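Local coordinates for protein chitosanase (PDB 6X2Q) that probably hydrolyses chitosan as a glycoside hydrolase of family 46, and binds a glucosamine tetramer here, at residues L214-L217 with L218-N222. Residues are numbered along the deposited sequence; the frame is centred on the assembly and turned at random.
Sequences LMKL and LKQGN
Leu218 N, Lys219 N and Gln220 N donate hydrogen bonds to Leu214 O, Met215 O and Lys216 O respectively, in the i+4 pattern of an alpha helix, and Gln220 N to Lys216 O is 2.9 Å. A Schellman motif then ends the helix. Asn222 N reaches back to Leu217 O in a hydrogen bond of 3.0 Å, and Gly221 N makes one to Leu218 O at 3.1 Å. Gly221 is the C' residue, with a positive phi of 74°. The side chains of Met215 and Lys216 lie against those of Lys219 and Gln220. Met215 CG touches Lys219 CD at 3.8 Å, and the two chains cross at a slant. With CG anti to the backbone N (chi1 -179°), Lys216 runs beside the side-chain amide of Gln220. Lys216 CG is 4.0 Å from Gln220 CD, in that amide. Gln220 CG lies 3.3 Å from Lys216 O, and the chain is extended beyond it. Asn222 OD1 accepts a hydrogen bond from His226 N, which ties the turn to the loop that follows. On helix 134-147, Leu217 and Leu218 touch Leu135, and Leu214 touches Leu138 and Ala139. Met215 faces helix 177-193 at Lys182, Leu185 and Lys186, while Lys216 NZ is hydrogen-bonded to Arg230 O in strand 229-231, which pairs with strand 238-240.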
ATOM      1  N   LEU A 214      -8.579   6.782  -8.766  1.00 29.91           N
ATOM      2  CA  LEU A 214      -8.664   5.589  -9.600  1.00 26.59           C
ATOM      3  C   LEU A 214      -9.986   5.534 -10.361  1.00 32.10           C
ATOM      4  O   LEU A 214     -10.026   5.096 -11.518  1.00 31.49           O
ATOM      5  CB  LEU A 214      -8.484   4.345  -8.736  1.00 30.13           C
ATOM      6  CG  LEU A 214      -7.165   4.210  -7.963  1.00 29.86           C
ATOM      7  CD1 LEU A 214      -7.270   3.126  -6.887  1.00 29.15           C
ATOM      8  CD2 LEU A 214      -6.030   3.917  -8.917  1.00 30.92           C
ATOM      9  N   MET A 215     -11.086   5.940  -9.718  1.00 29.12           N
ATOM     10  CA  MET A 215     -12.371   5.993 -10.405  1.00 34.97           C
ATOM     11  C   MET A 215     -12.348   7.005 -11.548  1.00 32.27           C
ATOM     12  O   MET A 215     -12.932   6.767 -12.612  1.00 33.63           O
ATOM     13  CB  MET A 215     -13.488   6.330  -9.409  1.00 36.56           C
ATOM     14  CG  MET A 215     -14.873   6.341 -10.021  1.00 36.97           C
ATOM     15  SD  MET A 215     -15.433   4.678 -10.456  1.00 46.83           S
ATOM     16  CE  MET A 215     -15.853   4.008  -8.844  1.00 40.42           C
ATOM     17  N   LYS A 216     -11.690   8.148 -11.340  1.00 30.04           N
ATOM     18  CA  LYS A 216     -11.587   9.158 -12.386  1.00 32.58           C
ATOM     19  C   LYS A 216     -10.857   8.594 -13.612  1.00 41.22           C
ATOM     20  O   LYS A 216     -11.340   8.713 -14.749  1.00 33.92           O
ATOM     21  CB  LYS A 216     -10.890  10.400 -11.818  1.00 29.16           C
ATOM     22  CG  LYS A 216     -10.713  11.572 -12.788  1.00 41.77           C
ATOM     23  CD  LYS A 216      -9.634  12.574 -12.305  1.00 47.87           C
ATOM     24  CE  LYS A 216      -8.193  12.133 -12.688  1.00 48.97           C
ATOM     25  NZ  LYS A 216      -7.164  13.220 -12.483  1.00 43.39           N
ATOM     26  N   LEU A 217      -9.710   7.929 -13.388  1.00 33.56           N
ATOM     27  CA  LEU A 217      -9.001   7.277 -14.488  1.00 36.20           C
ATOM     28  C   LEU A 217      -9.891   6.252 -15.179  1.00 36.61           C
ATOM     29  O   LEU A 217      -9.875   6.134 -16.410  1.00 34.37           O
ATOM     30  CB  LEU A 217      -7.713   6.607 -13.988  1.00 28.88           C
ATOM     31  CG  LEU A 217      -6.674   7.521 -13.331  1.00 37.97           C
ATOM     32  CD1 LEU A 217      -5.433   6.753 -12.926  1.00 35.77           C
ATOM     33  CD2 LEU A 217      -6.310   8.672 -14.258  1.00 40.78           C
ATOM     34  N   LEU A 218     -10.673   5.498 -14.405  1.00 32.19           N
ATOM     35  CA  LEU A 218     -11.552   4.516 -15.024  1.00 36.12           C
ATOM     36  C   LEU A 218     -12.626   5.199 -15.865  1.00 38.70           C
ATOM     37  O   LEU A 218     -12.890   4.781 -16.996  1.00 42.36           O
ATOM     38  CB  LEU A 218     -12.177   3.614 -13.960  1.00 32.69           C
ATOM     39  CG  LEU A 218     -13.222   2.615 -14.470  1.00 37.80           C
ATOM     40  CD1 LEU A 218     -12.626   1.698 -15.552  1.00 38.71           C
ATOM     41  CD2 LEU A 218     -13.769   1.787 -13.314  1.00 32.53           C
ATOM     42  N   LYS A 219     -13.226   6.281 -15.350  1.00 35.83           N
ATOM     43  CA  LYS A 219     -14.290   6.949 -16.103  1.00 38.27           C
ATOM     44  C   LYS A 219     -13.767   7.663 -17.346  1.00 37.26           C
ATOM     45  O   LYS A 219     -14.517   7.848 -18.311  1.00 37.50           O
ATOM     46  CB  LYS A 219     -15.037   7.946 -15.215  1.00 36.79           C
ATOM     47  CG  LYS A 219     -16.313   7.372 -14.624  1.00 41.53           C
ATOM     48  CD  LYS A 219     -16.473   7.772 -13.180  1.00 43.88           C
ATOM     49  CE  LYS A 219     -16.874   9.226 -13.062  1.00 47.63           C
ATOM     50  NZ  LYS A 219     -17.474   9.482 -11.707  1.00 54.53           N
ATOM     51  N   GLN A 220     -12.516   8.103 -17.338  1.00 38.16           N
ATOM     52  CA  GLN A 220     -11.927   8.726 -18.511  1.00 39.89           C
ATOM     53  C   GLN A 220     -11.355   7.713 -19.496  1.00 40.73           C
ATOM     54  O   GLN A 220     -10.727   8.109 -20.483  1.00 43.24           O
ATOM     55  CB  GLN A 220     -10.843   9.709 -18.090  1.00 38.99           C
ATOM     56  CG  GLN A 220     -11.379  10.862 -17.285  1.00 42.02           C
ATOM     57  CD  GLN A 220     -10.276  11.726 -16.747  1.00 44.87           C
ATOM     58  OE1 GLN A 220      -9.157  11.255 -16.531  1.00 52.76           O
ATOM     59  NE2 GLN A 220     -10.575  12.995 -16.518  1.00 47.54           N
ATOM     60  N   GLY A 221     -11.556   6.423 -19.251  1.00 38.23           N
ATOM     61  CA  GLY A 221     -11.073   5.416 -20.169  1.00 42.31           C
ATOM     62  C   GLY A 221      -9.579   5.175 -20.147  1.00 42.67           C
ATOM     63  O   GLY A 221      -9.068   4.492 -21.039  1.00 37.19           O
ATOM     64  N   ASN A 222      -8.855   5.702 -19.156  1.00 37.31           N
ATOM     65  CA  ASN A 222      -7.423   5.426 -19.058  1.00 36.55           C
ATOM     66  C   ASN A 222      -7.185   4.157 -18.237  1.00 36.30           C
ATOM     67  O   ASN A 222      -6.602   4.169 -17.156  1.00 37.57           O
ATOM     68  CB  ASN A 222      -6.685   6.626 -18.487  1.00 35.81           C
ATOM     69  CG  ASN A 222      -5.177   6.522 -18.684  1.00 42.57           C
ATOM     70  OD1 ASN A 222      -4.663   5.440 -18.977  1.00 44.58           O
ATOM     71  ND2 ASN A 222      -4.461   7.634 -18.507  1.00 38.09           N
TER